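Local coordinates for LAS seventeen-binding protein 3 (Saccharomyces cerevisiae, PDB 1OOT) that carries a C-terminal SH3 domain, interacts with LAS17 and probably binds actin filaments and phosphatidylinositol through the protein as a whole, at residues Leu20-Gly25 / Asn55-Val60. Numbering follows the deposited sequence.
Sequences LPFRKG and NYVELV
In the hydrophobic core of this SH3 barrel, F22, from the diverging turn that follows the RT loop and leads into strand 27-30, meets Y56 and V57 where the 3-10 turn passes into the last strand, 57-59. The contact is small, about 101 Å² summed over both sides, and wholly apolar, with the far end of the phenylalanine ring doing the touching. F22 CZ lies 4.1 Å from V57 CG1, and the two side chains cross at about a right angle, the methyl reaching the ring obliquely. That methyl is the branch of V57 beside its own backbone N, opposite the carbonyl carbon. The tyrosine is met near its root: its CB sits close to the plane of the F22 ring, at the edge. F22 points its CB toward segment 55-60, and with CG between its backbone N and carbonyl carbon (chi1 52°) the ring brings CZ to the two residues. F52 of strand 48-53 turns its ring nearly perpendicular to that of F22 and also touches V57, while A8 packs on F22, A6 on V57 and I28 on both. Y56 is the tyrosine of the family's SPxNY-type motif, here PANY, which commonly lines the proline-peptide groove. The edge of the buried F22 ring meets this residue at its first side-chain carbon, F22 CZ to Y56 CB 4.2 Å.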
loop_
_atom_site.group_PDB
_atom_site.type_symbol
_atom_site.label_atom_id
_atom_site.label_comp_id
_atom_site.label_asym_id
_atom_site.label_seq_id
_atom_site.Cartn_x
_atom_site.Cartn_y
_atom_site.Cartn_z
ATOM N N LEU A 20 -6.070 3.118 -1.363
ATOM C CA LEU A 20 -4.892 3.862 -1.795
ATOM C C LEU A 20 -4.432 3.289 -3.144
ATOM O O LEU A 20 -3.886 2.198 -3.172
ATOM C CB LEU A 20 -3.767 3.649 -0.815
ATOM C CG LEU A 20 -2.478 4.313 -1.244
ATOM C CD1 LEU A 20 -2.623 5.810 -1.219
ATOM C CD2 LEU A 20 -1.272 3.829 -0.399
ATOM N N PRO A 21 -4.641 3.990 -4.272
ATOM C CA PRO A 21 -4.098 3.534 -5.550
ATOM C C PRO A 21 -2.572 3.755 -5.616
ATOM O O PRO A 21 -2.036 4.637 -4.933
ATOM C CB PRO A 21 -4.775 4.438 -6.590
ATOM C CG PRO A 21 -5.247 5.604 -5.853
ATOM C CD PRO A 21 -5.304 5.302 -4.396
ATOM N N PHE A 22 -1.904 2.908 -6.393
ATOM C CA PHE A 22 -0.507 3.094 -6.681
ATOM C C PHE A 22 -0.114 2.286 -7.916
ATOM O O PHE A 22 -0.815 1.399 -8.380
ATOM C CB PHE A 22 0.359 2.720 -5.445
ATOM C CG PHE A 22 0.105 1.394 -4.848
ATOM C CD1 PHE A 22 0.509 0.253 -5.457
ATOM C CD2 PHE A 22 -0.655 1.298 -3.693
ATOM C CE1 PHE A 22 0.283 -0.987 -4.875
ATOM C CE2 PHE A 22 -0.823 0.060 -3.078
ATOM C CZ PHE A 22 -0.387 -1.073 -3.710
ATOM N N ARG A 23 1.083 2.586 -8.423
ATOM C CA ARG A 23 1.608 1.887 -9.562
ATOM C C ARG A 23 2.766 1.039 -9.137
ATOM O O ARG A 23 3.485 1.370 -8.185
ATOM C CB ARG A 23 2.072 2.884 -10.629
ATOM C CG ARG A 23 0.927 3.643 -11.240
ATOM C CD ARG A 23 -0.100 2.765 -12.062
ATOM N NE ARG A 23 0.596 2.085 -13.173
ATOM C CZ ARG A 23 0.015 1.346 -14.108
ATOM N NH1 ARG A 23 -1.305 1.122 -14.080
ATOM N NH2 ARG A 23 0.770 0.809 -15.075
ATOM N N LYS A 24 2.974 -0.032 -9.875
ATOM C CA LYS A 24 4.118 -0.879 -9.696
ATOM C C LYS A 24 5.359 -0.015 -9.635
ATOM O O LYS A 24 5.580 0.834 -10.469
ATOM C CB LYS A 24 4.224 -1.878 -10.857
ATOM C CG LYS A 24 5.467 -2.742 -10.849
ATOM C CD LYS A 24 5.427 -3.804 -11.969
ATOM C CE LYS A 24 6.827 -4.437 -12.024
ATOM N NZ LYS A 24 7.124 -5.247 -13.195
ATOM N N GLY A 25 6.175 -0.297 -8.635
ATOM C CA GLY A 25 7.416 0.429 -8.409
ATOM C C GLY A 25 7.324 1.581 -7.428
ATOM O O GLY A 25 8.360 2.068 -6.924
ATOM N N ASN A 55 -0.268 -7.759 0.173
ATOM C CA ASN A 55 0.526 -8.713 -0.602
ATOM C C ASN A 55 1.131 -8.083 -1.837
ATOM O O ASN A 55 2.115 -8.596 -2.377
ATOM C CB ASN A 55 -0.294 -9.961 -0.961
ATOM C CG ASN A 55 -1.619 -9.610 -1.577
ATOM O OD1 ASN A 55 -2.500 -9.041 -0.903
ATOM N ND2 ASN A 55 -1.790 -9.954 -2.855
ATOM N N TYR A 56 0.543 -6.968 -2.289
ATOM C CA TYR A 56 1.054 -6.266 -3.460
ATOM C C TYR A 56 2.374 -5.530 -3.258
ATOM O O TYR A 56 2.899 -4.978 -4.222
ATOM C CB TYR A 56 0.053 -5.276 -3.976
ATOM C CG TYR A 56 -1.193 -5.745 -4.673
ATOM C CD1 TYR A 56 -1.743 -6.940 -4.431
ATOM C CD2 TYR A 56 -1.729 -4.984 -5.690
ATOM C CE1 TYR A 56 -2.921 -7.351 -5.080
ATOM C CE2 TYR A 56 -2.874 -5.372 -6.347
ATOM C CZ TYR A 56 -3.503 -6.522 -5.976
ATOM O OH TYR A 56 -4.636 -6.987 -6.622
ATOM N N VAL A 57 2.853 -5.455 -2.017
ATOM C CA VAL A 57 4.079 -4.704 -1.719
ATOM C C VAL A 57 5.126 -5.544 -1.027
ATOM O O VAL A 57 4.799 -6.624 -0.477
ATOM C CB VAL A 57 3.785 -3.447 -0.868
ATOM C CG1 VAL A 57 2.680 -2.610 -1.506
ATOM C CG2 VAL A 57 3.464 -3.794 0.609
ATOM N N GLU A 58 6.386 -5.095 -1.141
ATOM C CA GLU A 58 7.513 -5.766 -0.514
ATOM C C GLU A 58 8.166 -4.750 0.432
ATOM O O GLU A 58 8.559 -3.691 0.019
ATOM C CB GLU A 58 8.497 -6.233 -1.547
ATOM C CG GLU A 58 9.711 -6.931 -0.898
ATOM C CD GLU A 58 10.712 -7.439 -1.913
ATOM O OE1 GLU A 58 10.302 -8.038 -2.925
ATOM O OE2 GLU A 58 11.930 -7.272 -1.690
ATOM N N LEU A 59 8.235 -5.074 1.704
ATOM C CA LEU A 59 8.843 -4.182 2.686
ATOM C C LEU A 59 10.308 -3.993 2.364
ATOM O O LEU A 59 10.992 -4.937 1.983
ATOM C CB LEU A 59 8.702 -4.726 4.108
ATOM C CG LEU A 59 7.287 -4.586 4.651
ATOM C CD1 LEU A 59 7.169 -5.574 5.831
ATOM C CD2 LEU A 59 7.012 -3.273 5.133
ATOM N N VAL A 60 10.731 -2.733 2.487
ATOM C CA VAL A 60 12.125 -2.380 2.283
ATOM C C VAL A 60 12.848 -2.630 3.604
ATOM O O VAL A 60 12.327 -2.314 4.690
ATOM C CB VAL A 60 12.247 -0.943 1.897
ATOM C CG1 VAL A 60 13.746 -0.564 1.774
ATOM C CG2 VAL A 60 11.533 -0.697 0.617
ATOM O OXT VAL A 60 13.963 -3.150 3.555
#